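Local atomic coordinates of periplasmic binding protein/LacI transcriptional regulator (Brachyspira murdochii, PDB entry 4KQC), a protein that probably binds a carbohydrate as the solute-binding component of an ABC transporter. Residues A[42-45]-A[46-49]; A[212-215]-A[216-220]; A[310-313]-A[314-317]. All coordinates share one frame; numbering follows the deposited sequence.

Overall arrangement
Contacts 1 to 3 are local turns or helix starts, and they share no secondary-structure element. Contact 1 is a surface loop after strand 36-40 of the all-parallel sheet, held by a polar network. Contact 2, partly buried, opens helix 214-223 against the mixed sheet and combines a side-chain cap with apolar packing. Contact 3, also partly buried, packs leucines and an isoleucine on strands 267-270 and 301-303 of that mixed sheet and leaves its salt bridge outside. Contacts 1 and 2 come within about 7 Å at their nearest atoms without touching; Glu45 and Glu214 both reach His16, which suggests that the two lobes approach each other near that residue.

Contact 1. Residues A[42-45]-A[46-49]; sequences PETE and SDSK. With NO3 (nitrate ion), chain B.
Thr44 and Asp47 grip each other through both backbone and side chain. Among the backbone bonds, Asp47 N donates to Thr44 O at 3.1 Å, closing a type I beta turn over Glu45 and Ser46.

Two of the side-chain bonds gather on Asp47 OD2. Thr44 N gives its hydrogen to Asp47 OD2 at 3.2 Å, approaching from above the carboxylate plane. The N-H...O angle of this bond is 155°. The Thr44 hydroxyl adds a weak bond, Thr44 OG1 to Asp47 OD2 at 3.3 Å. Thr44 OG1 also weakly accepts from Ser46 N at 3.3 Å, consistent with a loose ST turn. The carboxylate can return over the turn because CG of Asp47 lies beside its own backbone N and anti to its carbonyl carbon (chi1 -64°). From a neighbouring loop, Gln15 OE1 accepts from Glu45 N, within the turn.

Apolar contact is slight: CB of Pro42 meets CB of Asp47 at 3.8 Å, while the proline also rests on Ile50 and Gln51 of helix 48-60.

Asp47 is the N-cap residue of that helix and the centre of an inverse gamma turn, but its side chain makes no capping bond. A nitrate ion, probably from the crystallisation liquor, occupies the helix start instead: Lys49 N donates to its O2 at 3.0 Å, and Ile50 N binds the ion as well.

The chemistry implies a division of labour. The aspartate spends OD2 on Thr44, at the start of the turn that it closes, leaving amides of the helix's first turn to an anion, which the positive end of the helix dipole would be expected to favour even though Asp47 OD1 lies only 3.5 Å from nitrate O3.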
loop_
_atom_site.group_PDB
_atom_site.type_symbol
_atom_site.label_atom_id
_atom_site.label_comp_id
_atom_site.label_asym_id
_atom_site.label_seq_id
_atom_site.Cartn_x
_atom_site.Cartn_y
_atom_site.Cartn_z
ATOM N N PRO A 42 -8.775 0.544 -15.631
ATOM C CA PRO A 42 -10.212 0.293 -15.406
ATOM C C PRO A 42 -10.872 1.377 -14.636
ATOM O O PRO A 42 -10.204 2.123 -13.926
ATOM C CB PRO A 42 -10.204 -1.030 -14.672
ATOM C CG PRO A 42 -8.951 -0.996 -13.893
ATOM C CD PRO A 42 -7.975 -0.409 -14.833
ATOM N N GLU A 43 -12.182 1.491 -14.731
ATOM C CA GLU A 43 -12.914 2.558 -14.020
ATOM C C GLU A 43 -12.799 2.414 -12.512
ATOM O O GLU A 43 -12.578 3.404 -11.808
ATOM C CB GLU A 43 -14.393 2.590 -14.433
ATOM C CG GLU A 43 -15.247 3.513 -13.559
ATOM C CD GLU A 43 -16.531 3.988 -14.220
ATOM O OE1 GLU A 43 -16.580 3.982 -15.469
ATOM O OE2 GLU A 43 -17.474 4.396 -13.491
ATOM N N THR A 44 -12.940 1.186 -12.036
ATOM C CA THR A 44 -12.636 0.820 -10.667
ATOM C C THR A 44 -11.715 -0.361 -10.640
ATOM O O THR A 44 -11.611 -1.111 -11.611
ATOM C CB THR A 44 -13.917 0.442 -9.884
ATOM O OG1 THR A 44 -14.302 -0.890 -10.231
ATOM C CG2 THR A 44 -15.030 1.396 -10.135
ATOM N N GLU A 45 -11.044 -0.563 -9.522
ATOM C CA GLU A 45 -10.098 -1.674 -9.409
ATOM C C GLU A 45 -10.768 -3.047 -9.435
ATOM O O GLU A 45 -10.072 -4.033 -9.679
ATOM C CB GLU A 45 -9.138 -1.487 -8.241
ATOM C CG GLU A 45 -8.326 -0.221 -8.403
ATOM C CD GLU A 45 -7.238 -0.083 -7.339
ATOM O OE1 GLU A 45 -7.033 -0.997 -6.486
ATOM O OE2 GLU A 45 -6.572 0.954 -7.279
ATOM N N SER A 46 -12.074 -3.137 -9.230
ATOM C CA SER A 46 -12.759 -4.427 -9.358
ATOM C C SER A 46 -13.005 -4.842 -10.796
ATOM O O SER A 46 -13.444 -5.962 -11.054
ATOM C CB SER A 46 -14.088 -4.370 -8.600
ATOM O OG SER A 46 -13.846 -3.869 -7.309
ATOM N N ASP A 47 -12.716 -3.954 -11.770
ATOM C CA ASP A 47 -13.069 -4.219 -13.197
ATOM C C ASP A 47 -11.908 -4.954 -13.853
ATOM O O ASP A 47 -11.218 -4.466 -14.743
ATOM C CB ASP A 47 -13.440 -2.917 -13.935
ATOM C CG ASP A 47 -14.669 -2.255 -13.396
ATOM O OD1 ASP A 47 -15.640 -2.966 -12.976
ATOM O OD2 ASP A 47 -14.784 -1.023 -13.456
ATOM N N SER A 48 -11.662 -6.175 -13.375
ATOM C CA SER A 48 -10.558 -6.981 -13.871
ATOM C C SER A 48 -10.705 -7.316 -15.359
ATOM O O SER A 48 -9.694 -7.372 -16.066
ATOM C CB SER A 48 -10.434 -8.297 -13.073
ATOM O OG SER A 48 -11.580 -9.106 -13.237
ATOM N N LYS A 49 -11.928 -7.621 -15.818
ATOM C CA LYS A 49 -12.131 -7.978 -17.208
ATOM C C LYS A 49 -11.759 -6.819 -18.130
ATOM O O LYS A 49 -11.113 -7.041 -19.201
ATOM C CB LYS A 49 -13.567 -8.382 -17.421
ATOM C CG LYS A 49 -13.993 -9.625 -16.672
ATOM C CD LYS A 49 -15.461 -9.910 -17.040
ATOM C CE LYS A 49 -16.070 -11.034 -16.215
ATOM N NZ LYS A 49 -15.268 -12.269 -16.335
HETATM N N NO3 B . -15.045 -6.114 -15.107
HETATM O O1 NO3 B . -14.331 -5.397 -15.824
HETATM O O2 NO3 B . -14.564 -7.276 -14.456
HETATM O O3 NO3 B . -16.376 -5.738 -14.926
#

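Contact 2. Residues A[212-215]-A[216-220]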
loop_
_atom_site.group_PDB
_atom_site.type_symbol
_atom_site.label_atom_id
_atom_site.label_comp_id
_atom_site.label_asym_id
_atom_site.label_seq_id
_atom_site.Cartn_x
_atom_site.Cartn_y
_atom_site.Cartn_z
ATOM N N SER A 212 -3.503 -1.669 7.190
ATOM C CA SER A 212 -2.587 -1.932 6.071
ATOM C C SER A 212 -2.877 -1.198 4.774
ATOM O O SER A 212 -2.029 -1.238 3.888
ATOM C CB SER A 212 -2.381 -3.435 5.837
ATOM O OG SER A 212 -3.548 -4.043 5.345
ATOM N N ASN A 213 -4.042 -0.559 4.634
ATOM C CA ASN A 213 -4.309 0.218 3.448
ATOM C C ASN A 213 -5.422 1.219 3.694
ATOM O O ASN A 213 -5.978 1.289 4.785
ATOM C CB ASN A 213 -4.502 -0.621 2.162
ATOM C CG ASN A 213 -5.848 -1.236 2.059
ATOM O OD1 ASN A 213 -6.588 -1.238 3.003
ATOM N ND2 ASN A 213 -6.146 -1.841 0.903
ATOM N N GLU A 214 -5.701 2.031 2.683
ATOM C CA GLU A 214 -6.753 3.023 2.796
ATOM C C GLU A 214 -8.159 2.441 3.070
ATOM O O GLU A 214 -8.948 2.981 3.838
ATOM C CB GLU A 214 -6.759 3.842 1.484
ATOM C CG GLU A 214 -7.744 4.943 1.501
ATOM C CD GLU A 214 -7.785 5.673 0.113
ATOM O OE1 GLU A 214 -6.985 5.383 -0.811
ATOM O OE2 GLU A 214 -8.677 6.516 -0.006
ATOM N N ALA A 215 -8.475 1.295 2.466
ATOM C CA ALA A 215 -9.759 0.666 2.670
ATOM C C ALA A 215 -9.877 0.254 4.122
ATOM O O ALA A 215 -10.915 0.410 4.711
ATOM C CB ALA A 215 -9.888 -0.551 1.785
HETATM N N MSE A 216 -8.812 -0.298 4.703
HETATM C CA MSE A 216 -8.835 -0.594 6.129
HETATM C C MSE A 216 -9.117 0.622 6.962
HETATM O O MSE A 216 -9.890 0.544 7.933
HETATM C CB MSE A 216 -7.548 -1.263 6.607
HETATM C CG MSE A 216 -7.047 -2.539 5.959
HETATM SE SE MSE A 216 -8.355 -4.001 5.979
HETATM C CE MSE A 216 -9.068 -3.822 4.148
ATOM N N ALA A 217 -8.453 1.736 6.645
ATOM C CA ALA A 217 -8.675 2.988 7.389
ATOM C C ALA A 217 -10.120 3.464 7.259
ATOM O O ALA A 217 -10.740 3.825 8.258
ATOM C CB ALA A 217 -7.725 4.039 6.919
ATOM N N ARG A 218 -10.683 3.405 6.058
ATOM C CA ARG A 218 -12.118 3.784 5.914
ATOM C C ARG A 218 -13.032 2.933 6.771
ATOM O O ARG A 218 -13.914 3.455 7.403
ATOM C CB ARG A 218 -12.594 3.717 4.456
ATOM C CG ARG A 218 -12.192 4.842 3.544
ATOM C CD ARG A 218 -13.191 4.918 2.350
ATOM N NE ARG A 218 -13.330 3.644 1.638
ATOM C CZ ARG A 218 -12.407 3.093 0.834
ATOM N NH1 ARG A 218 -11.240 3.692 0.569
ATOM N NH2 ARG A 218 -12.664 1.931 0.248
ATOM N N GLY A 219 -12.871 1.610 6.760
ATOM C CA GLY A 219 -13.653 0.722 7.575
ATOM C C GLY A 219 -13.493 0.995 9.027
ATOM O O GLY A 219 -14.442 0.985 9.812
ATOM N N PHE A 220 -12.244 1.274 9.444
ATOM C CA PHE A 220 -12.021 1.630 10.835
ATOM C C PHE A 220 -12.793 2.904 11.245
ATOM O O PHE A 220 -13.347 2.953 12.377
ATOM C CB PHE A 220 -10.514 1.795 11.056
ATOM C CG PHE A 220 -10.146 2.491 12.324
ATOM C CD1 PHE A 220 -10.114 1.812 13.539
ATOM C CD2 PHE A 220 -9.875 3.853 12.310
ATOM C CE1 PHE A 220 -9.765 2.484 14.705
ATOM C CE2 PHE A 220 -9.555 4.516 13.503
ATOM C CZ PHE A 220 -9.510 3.810 14.669
#
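Asn213 reaches forward over the start of helix 214-223 and crosses Met216 at a slant. Its CG sits between the backbone N and the carbonyl carbon (chi1 79°), which carries OD1 to Met216 N. The bond from Met216 N to Asn213 OD1 is 3.0 Å long and nearly straight at 169°, the donor tilted from the plane of the side-chain carbonyl. Asn213 OD1 is also 3.3 Å from Met216 CG, so the oxygen that caps the backbone N lies against that residue's side chain. The other end of the amide is fixed too, because ND2 donates to Gln189 OE1.

Met216, present as selenomethionine, folds back on itself, and its CE touches Ala215 CB at 4.1 Å. Beyond this turn it leans on Leu211 and Ile194, between strand 208-211 and helix 191-199.

On another side of the helix, Glu214 and Arg218 are turned across each other. The salt bridge is long, 3.9 Å from Glu214 OE2 to Arg218 NH1, and carboxylate and guanidinium planes 79° apart do not fit a paired, two-pronged bridge. Arg218 NH1 is about as near Glu214 CG, at 3.8 Å. Ala215 CA lies over one guanidinium face, offset toward its rim. Glu214 OE1 has a hydrogen bond with Tyr318 OH.

The i to i+4 ladder opens with Ala217 N to Asn213 O and continues with Arg218 N to Glu214 O at 2.8 Å. An asparagine N-cap followed by this ladder, between strands 208-211 and 246-250, is the helix opening of a beta-alpha-beta unit in the Rossmann-like domains of type I periplasmic binding proteins.

Contact 3. Residues A[310-313]-A[314-317]; sequences DPEI and AKLL
Glu312 and Lys315 run side by side, pointing the same way, and end in a salt bridge of 2.7 Å between Glu312 OE1 and Lys315 NZ, the ammonium lying nearly along the C-O axis. The lysine's CG stands between its backbone N and carbonyl carbon (chi1 76°), and from there the extended chain passes the carboxylate, bringing Lys315 CE within 3.1 Å of Glu312 OE1. On the buried side, the Ile313 and Leu317 side chains cross, CG2 of Ile313 reaching CD1 of Leu317 at 4.2 Å.

Backbone bonds set this spacing. Ala314 N meets Asp310 O at 2.8 Å and 176°, and with Lys315 N to Pro311 O it makes a single helical turn, 311-314. Leu316 N to Ile313 O, at 2.9 Å, follows it, and a type I turn runs from Ala314 to Leu317, beside strand 301-303, the antiparallel edge of the mixed sheet.

Leu316 places CB 3.4 Å from Ile313 O, and its side chain touches Thr270, Lys301 and Asp272. Replacing this leucine by an alanine is likely to open a gap over strands 267-270 and 301-303, since CG and both methyls would go. Further out, Ile313 and Leu317 both lie on Tyr303, and Leu317 also touches Ser252 and Ile308.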
loop_
_atom_site.group_PDB
_atom_site.type_symbol
_atom_site.label_atom_id
_atom_site.label_comp_id
_atom_site.label_asym_id
_atom_site.label_seq_id
_atom_site.Cartn_x
_atom_site.Cartn_y
_atom_site.Cartn_z
ATOM N N ASP A 310 4.061 19.790 5.387
ATOM C CA ASP A 310 5.351 20.090 4.759
ATOM C C ASP A 310 5.230 19.864 3.249
ATOM O O ASP A 310 4.737 18.797 2.805
ATOM C CB ASP A 310 6.439 19.188 5.305
ATOM C CG ASP A 310 6.748 19.450 6.732
ATOM O OD1 ASP A 310 6.124 20.379 7.358
ATOM O OD2 ASP A 310 7.618 18.690 7.227
ATOM N N PRO A 311 5.691 20.816 2.427
ATOM C CA PRO A 311 5.455 20.653 0.995
ATOM C C PRO A 311 5.986 19.342 0.422
ATOM O O PRO A 311 5.331 18.725 -0.454
ATOM C CB PRO A 311 6.172 21.895 0.391
ATOM C CG PRO A 311 6.041 22.904 1.504
ATOM C CD PRO A 311 6.263 22.128 2.753
ATOM N N GLU A 312 7.109 18.848 0.916
ATOM C CA GLU A 312 7.687 17.629 0.330
ATOM C C GLU A 312 6.924 16.364 0.729
ATOM O O GLU A 312 7.139 15.296 0.141
ATOM C CB GLU A 312 9.139 17.461 0.745
ATOM C CG GLU A 312 10.077 18.521 0.185
ATOM C CD GLU A 312 10.299 18.476 -1.334
ATOM O OE1 GLU A 312 9.952 17.481 -2.017
ATOM O OE2 GLU A 312 10.845 19.479 -1.851
ATOM N N ILE A 313 6.103 16.469 1.772
ATOM C CA ILE A 313 5.263 15.365 2.217
ATOM C C ILE A 313 3.913 15.502 1.535
ATOM O O ILE A 313 3.447 14.539 0.956
ATOM C CB ILE A 313 5.081 15.369 3.765
ATOM C CG1 ILE A 313 6.414 15.130 4.477
ATOM C CG2 ILE A 313 3.987 14.396 4.217
ATOM C CD1 ILE A 313 6.985 13.736 4.341
ATOM N N ALA A 314 3.330 16.696 1.585
ATOM C CA ALA A 314 2.050 16.946 0.988
ATOM C C ALA A 314 1.922 16.511 -0.442
ATOM O O ALA A 314 0.862 15.977 -0.823
ATOM C CB ALA A 314 1.716 18.429 1.149
ATOM N N LYS A 315 2.991 16.693 -1.229
ATOM C CA LYS A 315 2.982 16.318 -2.602
ATOM C C LYS A 315 2.850 14.792 -2.841
ATOM O O LYS A 315 2.405 14.373 -3.938
ATOM C CB LYS A 315 4.219 16.874 -3.274
ATOM C CG LYS A 315 5.436 16.077 -2.931
ATOM C CD LYS A 315 6.635 16.619 -3.670
ATOM C CE LYS A 315 7.793 15.722 -3.374
ATOM N NZ LYS A 315 8.951 16.175 -4.172
ATOM N N LEU A 316 3.163 13.961 -1.834
ATOM C CA LEU A 316 3.011 12.492 -1.947
ATOM C C LEU A 316 1.599 12.026 -1.609
ATOM O O LEU A 316 1.252 10.884 -1.924
ATOM C CB LEU A 316 3.914 11.747 -0.975
ATOM C CG LEU A 316 5.344 12.249 -0.999
ATOM C CD1 LEU A 316 6.142 11.693 0.152
ATOM C CD2 LEU A 316 6.012 11.942 -2.322
ATOM N N LEU A 317 0.845 12.883 -0.925
ATOM C CA LEU A 317 -0.529 12.505 -0.437
ATOM C C LEU A 317 -1.573 12.780 -1.482
ATOM O O LEU A 317 -1.348 13.579 -2.446
ATOM C CB LEU A 317 -0.879 13.256 0.864
ATOM C CG LEU A 317 0.235 13.225 1.919
ATOM C CD1 LEU A 317 -0.043 14.148 3.071
ATOM C CD2 LEU A 317 0.495 11.798 2.369
#